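Local coordinates for protein putative esterase (PDB 2RAU) that is a putative esterase of the alpha/beta-hydrolase clan that probably acts as a lipase and binds calcium, at residues D36-K42 against V96-R102; N160-W166 against F288-L294. All coordinates share one frame; numbering follows the deposited sequence.

Interaction 1: residues D36-K42 against V96-R102; sequences DIISLHK and VYTIDYR
Ser39 and Asp100 form an antiparallel hydrogen-bonded pair, as do His41 and Thr98. Strands 37-42 and 96-100 run antiparallel at 160°, with their axes 4.6 Å apart at closest. Leu40 with Ile99 and Lys42 with Tyr97 are the non-hydrogen-bonded pairs. Ser39, His41, Thr98 and Asp100 share one face of the sheet. There Asp100 OD2 accepts two bonds. Ser39 OG donates to the anti lone pair of Asp100 OD2 at 2.8 Å, and also hydrogen-bonds Tyr105 OH. His41 NE2 reaches Asp100 OD2 at 2.6 Å from the syn side, tilted out of the carboxylate plane. The bond lies in the imidazole plane, while ring and carboxylate stand nearly perpendicular, 84° apart. On the other ring nitrogen, His41 ND1 bonds Glu23 of strand 21-29. On the opposite face, with chi1 at -177°, Lys42 CG points away from its own amide nitrogen. The extended chain runs alongside the Tyr97 ring, pointing the same way, with Lys42 CG 3.5 Å from Tyr97 CE2. Both polar ends meet Asp140 of helix 123-141. Beyond the strand pairs, Arg102 NH1 bonds Asp36 OD1 at 2.8 Å in a salt bridge. The oxygen lies in the guanidinium plane, but the nitrogen comes from above the carboxylate. Asp36 OD2 bonds Ser33 OG, and Arg102 also pairs with Asp129. Buried between two carboxylates, the His41 imidazole is probably polarised and may favour the protonated form.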
loop_
_atom_site.group_PDB
_atom_site.type_symbol
_atom_site.label_atom_id
_atom_site.label_comp_id
_atom_site.label_asym_id
_atom_site.label_seq_id
_atom_site.Cartn_x
_atom_site.Cartn_y
_atom_site.Cartn_z
ATOM N N ASP A 36 -3.959 17.751 -6.982
ATOM C CA ASP A 36 -2.613 17.259 -7.181
ATOM C C ASP A 36 -1.789 17.652 -5.974
ATOM O O ASP A 36 -1.161 18.705 -5.974
ATOM C CB ASP A 36 -2.019 17.797 -8.491
ATOM C CG ASP A 36 -2.654 17.152 -9.684
ATOM O OD1 ASP A 36 -2.307 16.002 -9.903
ATOM O OD2 ASP A 36 -3.528 17.734 -10.363
ATOM N N ILE A 37 -1.843 16.802 -4.956
ATOM C CA ILE A 37 -1.181 16.979 -3.633
ATOM C C ILE A 37 -0.671 15.625 -3.262
ATOM O O ILE A 37 -1.313 14.612 -3.576
ATOM C CB ILE A 37 -2.184 17.439 -2.525
ATOM C CG1 ILE A 37 -2.887 18.721 -2.961
ATOM C CG2 ILE A 37 -1.468 17.631 -1.096
ATOM C CD1 ILE A 37 -3.917 19.196 -1.952
ATOM N N ILE A 38 0.474 15.591 -2.578
ATOM C CA ILE A 38 1.012 14.344 -1.964
ATOM C C ILE A 38 1.352 14.638 -0.513
ATOM O O ILE A 38 1.450 15.808 -0.112
ATOM C CB ILE A 38 2.206 13.696 -2.705
ATOM C CG1 ILE A 38 3.396 14.674 -2.768
ATOM C CG2 ILE A 38 1.783 13.285 -4.087
ATOM C CD1 ILE A 38 4.668 14.071 -3.401
ATOM N N SER A 39 1.382 13.601 0.307
ATOM C CA SER A 39 1.819 13.772 1.663
ATOM C C SER A 39 2.727 12.646 2.129
ATOM O O SER A 39 2.865 11.619 1.487
ATOM C CB SER A 39 0.659 14.083 2.630
ATOM O OG SER A 39 -0.524 13.384 2.298
ATOM N N LEU A 40 3.401 12.890 3.243
ATOM C CA LEU A 40 4.412 12.004 3.749
ATOM C C LEU A 40 4.232 11.840 5.242
ATOM O O LEU A 40 4.044 12.838 5.934
ATOM C CB LEU A 40 5.783 12.627 3.490
ATOM C CG LEU A 40 7.045 12.029 4.040
ATOM C CD1 LEU A 40 7.016 10.611 3.551
ATOM C CD2 LEU A 40 8.238 12.816 3.455
ATOM N N HIS A 41 4.223 10.593 5.724
ATOM C CA HIS A 41 4.121 10.305 7.161
ATOM C C HIS A 41 5.415 9.736 7.632
ATOM O O HIS A 41 6.010 8.953 6.964
ATOM C CB HIS A 41 3.027 9.260 7.479
ATOM C CG HIS A 41 1.647 9.649 7.011
ATOM N ND1 HIS A 41 0.567 9.741 7.867
ATOM C CD2 HIS A 41 1.172 9.924 5.776
ATOM C CE1 HIS A 41 -0.503 10.108 7.180
ATOM N NE2 HIS A 41 -0.171 10.208 5.902
ATOM N N LYS A 42 5.841 10.149 8.813
ATOM C CA LYS A 42 6.975 9.552 9.496
ATOM C C LYS A 42 6.463 8.995 10.832
ATOM O O LYS A 42 5.668 9.647 11.535
ATOM C CB LYS A 42 8.064 10.596 9.781
ATOM C CG LYS A 42 9.333 10.039 10.439
ATOM C CD LYS A 42 10.266 11.138 10.829
ATOM C CE LYS A 42 11.544 10.625 11.450
ATOM N NZ LYS A 42 12.434 11.763 11.701
ATOM N N VAL A 96 10.330 5.149 10.084
ATOM C CA VAL A 96 9.519 4.573 9.008
ATOM C C VAL A 96 8.666 5.668 8.393
ATOM O O VAL A 96 8.063 6.433 9.090
ATOM C CB VAL A 96 8.621 3.404 9.500
ATOM C CG1 VAL A 96 7.942 2.672 8.289
ATOM C CG2 VAL A 96 9.493 2.427 10.413
ATOM N N TYR A 97 8.632 5.708 7.069
ATOM C CA TYR A 97 7.946 6.726 6.342
ATOM C C TYR A 97 7.014 6.065 5.370
ATOM O O TYR A 97 7.238 4.933 4.931
ATOM C CB TYR A 97 8.939 7.585 5.530
ATOM C CG TYR A 97 10.032 8.290 6.317
ATOM C CD1 TYR A 97 11.214 7.631 6.664
ATOM C CD2 TYR A 97 9.914 9.616 6.659
ATOM C CE1 TYR A 97 12.249 8.287 7.328
ATOM C CE2 TYR A 97 10.960 10.290 7.332
ATOM C CZ TYR A 97 12.116 9.611 7.664
ATOM O OH TYR A 97 13.120 10.325 8.282
ATOM N N THR A 98 5.946 6.771 5.002
ATOM C CA THR A 98 5.015 6.253 4.025
ATOM C C THR A 98 4.253 7.425 3.385
ATOM O O THR A 98 3.949 8.408 4.028
ATOM C CB THR A 98 4.091 5.147 4.619
ATOM O OG1 THR A 98 3.227 4.624 3.590
ATOM C CG2 THR A 98 3.274 5.665 5.849
ATOM N N ILE A 99 3.925 7.244 2.118
ATOM C CA ILE A 99 3.424 8.281 1.203
ATOM C C ILE A 99 1.927 8.136 0.942
ATOM O O ILE A 99 1.408 7.004 0.807
ATOM C CB ILE A 99 4.209 8.186 -0.144
ATOM C CG1 ILE A 99 3.743 9.268 -1.129
ATOM C CG2 ILE A 99 4.102 6.780 -0.767
ATOM C CD1 ILE A 99 4.571 9.387 -2.517
ATOM N N ASP A 100 1.252 9.294 0.968
ATOM C CA ASP A 100 -0.089 9.459 0.486
ATOM C C ASP A 100 0.027 9.924 -0.973
ATOM O O ASP A 100 0.556 10.997 -1.268
ATOM C CB ASP A 100 -0.879 10.467 1.261
ATOM C CG ASP A 100 -1.049 10.099 2.711
ATOM O OD1 ASP A 100 -1.270 8.912 3.002
ATOM O OD2 ASP A 100 -1.048 10.997 3.573
ATOM N N TYR A 101 -0.397 9.064 -1.885
ATOM C CA TYR A 101 -0.395 9.384 -3.290
ATOM C C TYR A 101 -1.472 10.422 -3.556
ATOM O O TYR A 101 -2.320 10.661 -2.703
ATOM C CB TYR A 101 -0.764 8.175 -4.109
ATOM C CG TYR A 101 0.139 6.986 -3.961
ATOM C CD1 TYR A 101 1.521 7.095 -4.180
ATOM C CD2 TYR A 101 -0.383 5.741 -3.656
ATOM C CE1 TYR A 101 2.351 5.978 -4.081
ATOM C CE2 TYR A 101 0.426 4.626 -3.570
ATOM C CZ TYR A 101 1.791 4.733 -3.790
ATOM O OH TYR A 101 2.554 3.585 -3.699
ATOM N N ARG A 102 -1.493 10.955 -4.772
ATOM C CA ARG A 102 -2.484 11.970 -5.156
ATOM C C ARG A 102 -3.931 11.485 -5.009
ATOM O O ARG A 102 -4.867 12.295 -4.811
ATOM C CB ARG A 102 -2.205 12.474 -6.578
ATOM C CG ARG A 102 -0.808 13.074 -6.741
ATOM C CD ARG A 102 -0.604 13.615 -8.107
ATOM N NE ARG A 102 0.802 13.904 -8.336
ATOM C CZ ARG A 102 1.272 14.847 -9.150
ATOM N NH1 ARG A 102 0.484 15.651 -9.830
ATOM N NH2 ARG A 102 2.570 15.001 -9.248
#

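Interaction 2: residues N160-W166 against F288-L294; sequences NYSSLYW and FDYEGIL
Asn160 lays its amide flat over the Phe288 ring, the two planes 6° apart and Asn160 CG above the ring centre. Asn160 CB also makes a CH-pi contact with this ring, 3.8 Å from its centroid. The amide is nearly coplanar with the Tyr290 ring, and Tyr290 OH donates to Asn160 OD1 at a doubtfully short 2.4 Å. In this tight part Asn160 and Ile293 are buried, and Ile293 CD1 lies 3.6 Å from Ser163 N. Trp166, its CG between the backbone N and carbonyl carbon (chi1 74°), also packs its indole closely on the loop. Ile293 CA sits over the five-membered ring, and Leu294 CB comes 3.7 Å from Trp166 CH2. An alanine in place of Trp166 would probably leave Ile293 CA and the Leu294 side chain without their aromatic support. The solvent side is looser: Leu164 CD1 lies 4.1 Å from Phe288 CE1, and Asp289 and Leu294 are exposed. Ser163 OG bonds Asn160 O and accepts a hydrogen bond from a water that accepts from Asp289 N. A type I turn, Tyr290 to Ile293, is entered through an Asx turn at Asp289. The contact joins helix 153-169 to the loop before strand 297-302, in an alpha/beta-hydrolase fold.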
loop_
_atom_site.group_PDB
_atom_site.type_symbol
_atom_site.label_atom_id
_atom_site.label_comp_id
_atom_site.label_asym_id
_atom_site.label_seq_id
_atom_site.Cartn_x
_atom_site.Cartn_y
_atom_site.Cartn_z
ATOM N N ASN A 160 10.162 -0.349 -10.016
ATOM C CA ASN A 160 10.258 0.667 -11.082
ATOM C C ASN A 160 11.123 1.887 -10.652
ATOM O O ASN A 160 11.976 2.383 -11.411
ATOM C CB ASN A 160 8.843 1.102 -11.504
ATOM C CG ASN A 160 8.116 0.028 -12.270
ATOM O OD1 ASN A 160 8.693 -1.013 -12.565
ATOM N ND2 ASN A 160 6.826 0.244 -12.554
ATOM N N TYR A 161 10.883 2.374 -9.438
ATOM C CA TYR A 161 11.673 3.459 -8.862
ATOM C C TYR A 161 13.150 3.060 -8.771
ATOM O O TYR A 161 14.039 3.826 -9.186
ATOM C CB TYR A 161 11.144 3.870 -7.463
ATOM C CG TYR A 161 11.863 5.054 -6.931
ATOM C CD1 TYR A 161 11.418 6.337 -7.203
ATOM C CD2 TYR A 161 13.031 4.907 -6.166
ATOM C CE1 TYR A 161 12.112 7.432 -6.748
ATOM C CE2 TYR A 161 13.725 6.029 -5.692
ATOM C CZ TYR A 161 13.261 7.276 -5.996
ATOM O OH TYR A 161 13.941 8.400 -5.546
ATOM N N SER A 162 13.399 1.850 -8.264
ATOM C CA SER A 162 14.744 1.343 -8.106
ATOM C C SER A 162 15.450 1.171 -9.434
ATOM O O SER A 162 16.619 1.424 -9.522
ATOM C CB SER A 162 14.745 0.007 -7.348
ATOM O OG SER A 162 14.293 0.183 -6.031
ATOM N N SER A 163 14.738 0.749 -10.470
ATOM C CA SER A 163 15.348 0.572 -11.770
ATOM C C SER A 163 15.960 1.888 -12.286
ATOM O O SER A 163 16.890 1.858 -13.096
ATOM C CB SER A 163 14.339 0.008 -12.769
ATOM O OG SER A 163 13.478 1.007 -13.265
ATOM N N LEU A 164 15.446 3.027 -11.811
ATOM C CA LEU A 164 15.897 4.316 -12.256
ATOM C C LEU A 164 16.879 4.974 -11.306
ATOM O O LEU A 164 17.718 5.727 -11.754
ATOM C CB LEU A 164 14.705 5.249 -12.449
ATOM C CG LEU A 164 13.708 4.915 -13.554
ATOM C CD1 LEU A 164 12.414 5.748 -13.331
ATOM C CD2 LEU A 164 14.304 5.130 -14.934
ATOM N N TYR A 165 16.747 4.722 -9.999
ATOM C CA TYR A 165 17.464 5.456 -8.985
ATOM C C TYR A 165 18.202 4.656 -7.939
ATOM O O TYR A 165 18.717 5.246 -7.002
ATOM C CB TYR A 165 16.453 6.322 -8.245
ATOM C CG TYR A 165 15.722 7.324 -9.122
ATOM C CD1 TYR A 165 16.404 8.386 -9.682
ATOM C CD2 TYR A 165 14.358 7.236 -9.346
ATOM C CE1 TYR A 165 15.749 9.324 -10.445
ATOM C CE2 TYR A 165 13.692 8.171 -10.109
ATOM C CZ TYR A 165 14.400 9.201 -10.664
ATOM O OH TYR A 165 13.775 10.167 -11.419
ATOM N N TRP A 166 18.255 3.328 -8.061
ATOM C CA TRP A 166 18.864 2.508 -7.017
ATOM C C TRP A 166 20.277 2.920 -6.634
ATOM O O TRP A 166 20.593 2.963 -5.459
ATOM C CB TRP A 166 18.821 0.996 -7.342
ATOM C CG TRP A 166 19.764 0.491 -8.380
ATOM C CD1 TRP A 166 19.521 0.349 -9.700
ATOM C CD2 TRP A 166 21.094 -0.003 -8.165
ATOM N NE1 TRP A 166 20.617 -0.180 -10.334
ATOM C CE2 TRP A 166 21.596 -0.409 -9.411
ATOM C CE3 TRP A 166 21.914 -0.110 -7.048
ATOM C CZ2 TRP A 166 22.863 -0.908 -9.568
ATOM C CZ3 TRP A 166 23.168 -0.621 -7.209
ATOM C CH2 TRP A 166 23.635 -1.007 -8.457
ATOM N N PHE A 288 10.606 -0.997 -18.027
ATOM C CA PHE A 288 11.522 -0.636 -16.961
ATOM C C PHE A 288 12.630 -1.682 -16.914
ATOM O O PHE A 288 12.363 -2.879 -16.967
ATOM C CB PHE A 288 10.804 -0.593 -15.619
ATOM C CG PHE A 288 9.967 0.623 -15.420
ATOM C CD1 PHE A 288 10.508 1.754 -14.861
ATOM C CD2 PHE A 288 8.615 0.632 -15.760
ATOM C CE1 PHE A 288 9.713 2.898 -14.639
ATOM C CE2 PHE A 288 7.827 1.768 -15.549
ATOM C CZ PHE A 288 8.383 2.898 -14.979
ATOM N N ASP A 289 13.870 -1.235 -16.787
ATOM C CA ASP A 289 14.992 -2.157 -16.788
ATOM C C ASP A 289 15.307 -2.726 -15.406
ATOM O O ASP A 289 15.987 -2.095 -14.608
ATOM C CB ASP A 289 16.236 -1.455 -17.363
ATOM C CG ASP A 289 17.397 -2.426 -17.617
ATOM O OD1 ASP A 289 17.149 -3.660 -17.676
ATOM O OD2 ASP A 289 18.549 -1.943 -17.756
ATOM N N TYR A 290 14.832 -3.939 -15.136
ATOM C CA TYR A 290 15.079 -4.581 -13.843
ATOM C C TYR A 290 16.370 -5.355 -13.802
ATOM O O TYR A 290 16.738 -5.866 -12.732
ATOM C CB TYR A 290 13.955 -5.552 -13.497
ATOM C CG TYR A 290 12.606 -4.922 -13.507
ATOM C CD1 TYR A 290 12.336 -3.807 -12.731
ATOM C CD2 TYR A 290 11.586 -5.446 -14.283
ATOM C CE1 TYR A 290 11.106 -3.228 -12.733
ATOM C CE2 TYR A 290 10.344 -4.876 -14.285
ATOM C CZ TYR A 290 10.103 -3.768 -13.508
ATOM O OH TYR A 290 8.851 -3.204 -13.533
ATOM N N GLU A 291 17.050 -5.443 -14.955
ATOM C CA GLU A 291 18.257 -6.244 -15.072
ATOM C C GLU A 291 19.381 -5.693 -14.166
ATOM O O GLU A 291 20.014 -6.447 -13.446
ATOM C CB GLU A 291 18.695 -6.403 -16.558
ATOM N N GLY A 292 19.599 -4.397 -14.111
ATOM C CA GLY A 292 20.765 -3.947 -13.348
ATOM C C GLY A 292 20.694 -3.699 -11.850
ATOM O O GLY A 292 21.653 -3.171 -11.277
ATOM N N ILE A 293 19.588 -4.079 -11.211
ATOM C CA ILE A 293 19.335 -3.659 -9.836
ATOM C C ILE A 293 20.133 -4.556 -8.892
ATOM O O ILE A 293 19.733 -5.673 -8.600
ATOM C CB ILE A 293 17.817 -3.651 -9.512
ATOM C CG1 ILE A 293 17.039 -2.876 -10.593
ATOM C CG2 ILE A 293 17.547 -3.079 -8.107
ATOM C CD1 ILE A 293 15.534 -2.765 -10.335
ATOM N N LEU A 294 21.262 -4.054 -8.412
ATOM C CA LEU A 294 22.126 -4.813 -7.515
ATOM C C LEU A 294 21.894 -4.382 -6.063
ATOM O O LEU A 294 22.774 -3.838 -5.388
ATOM C CB LEU A 294 23.595 -4.631 -7.921
ATOM C CG LEU A 294 23.883 -4.842 -9.415
ATOM C CD1 LEU A 294 25.303 -4.545 -9.606
ATOM C CD2 LEU A 294 23.486 -6.244 -9.902
HETATM O O HOH W 1 14.249 1.436 -15.794
#

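In the fold
Interactions 1 and 2 belong to different parts of one alpha/beta-hydrolase fold. Their centres are 22 Å apart and their nearest atoms about 9 Å, without touching. Interaction 1 joins strands 37-45 and 94-100 within the central sheet; interaction 2 fixes a loop on helix 153-169. Helix 123-141 packs against both, through Val133 and Phe136 on Leu40 and through Ile127 on Phe288. In interaction 1, the Tyr101 side chain touches the probable nucleophile elbow, Gly150-Ser152-Gly154. The helix of interaction 2 starts at that elbow. Ser152, His329 and Asp177 are arranged as a probable catalytic triad, as in other alpha/beta hydrolases. The Tyr97 side chain lies about 7 Å from Gly142, a calcium-binding residue, and about 11 Å from a bound calcium ion.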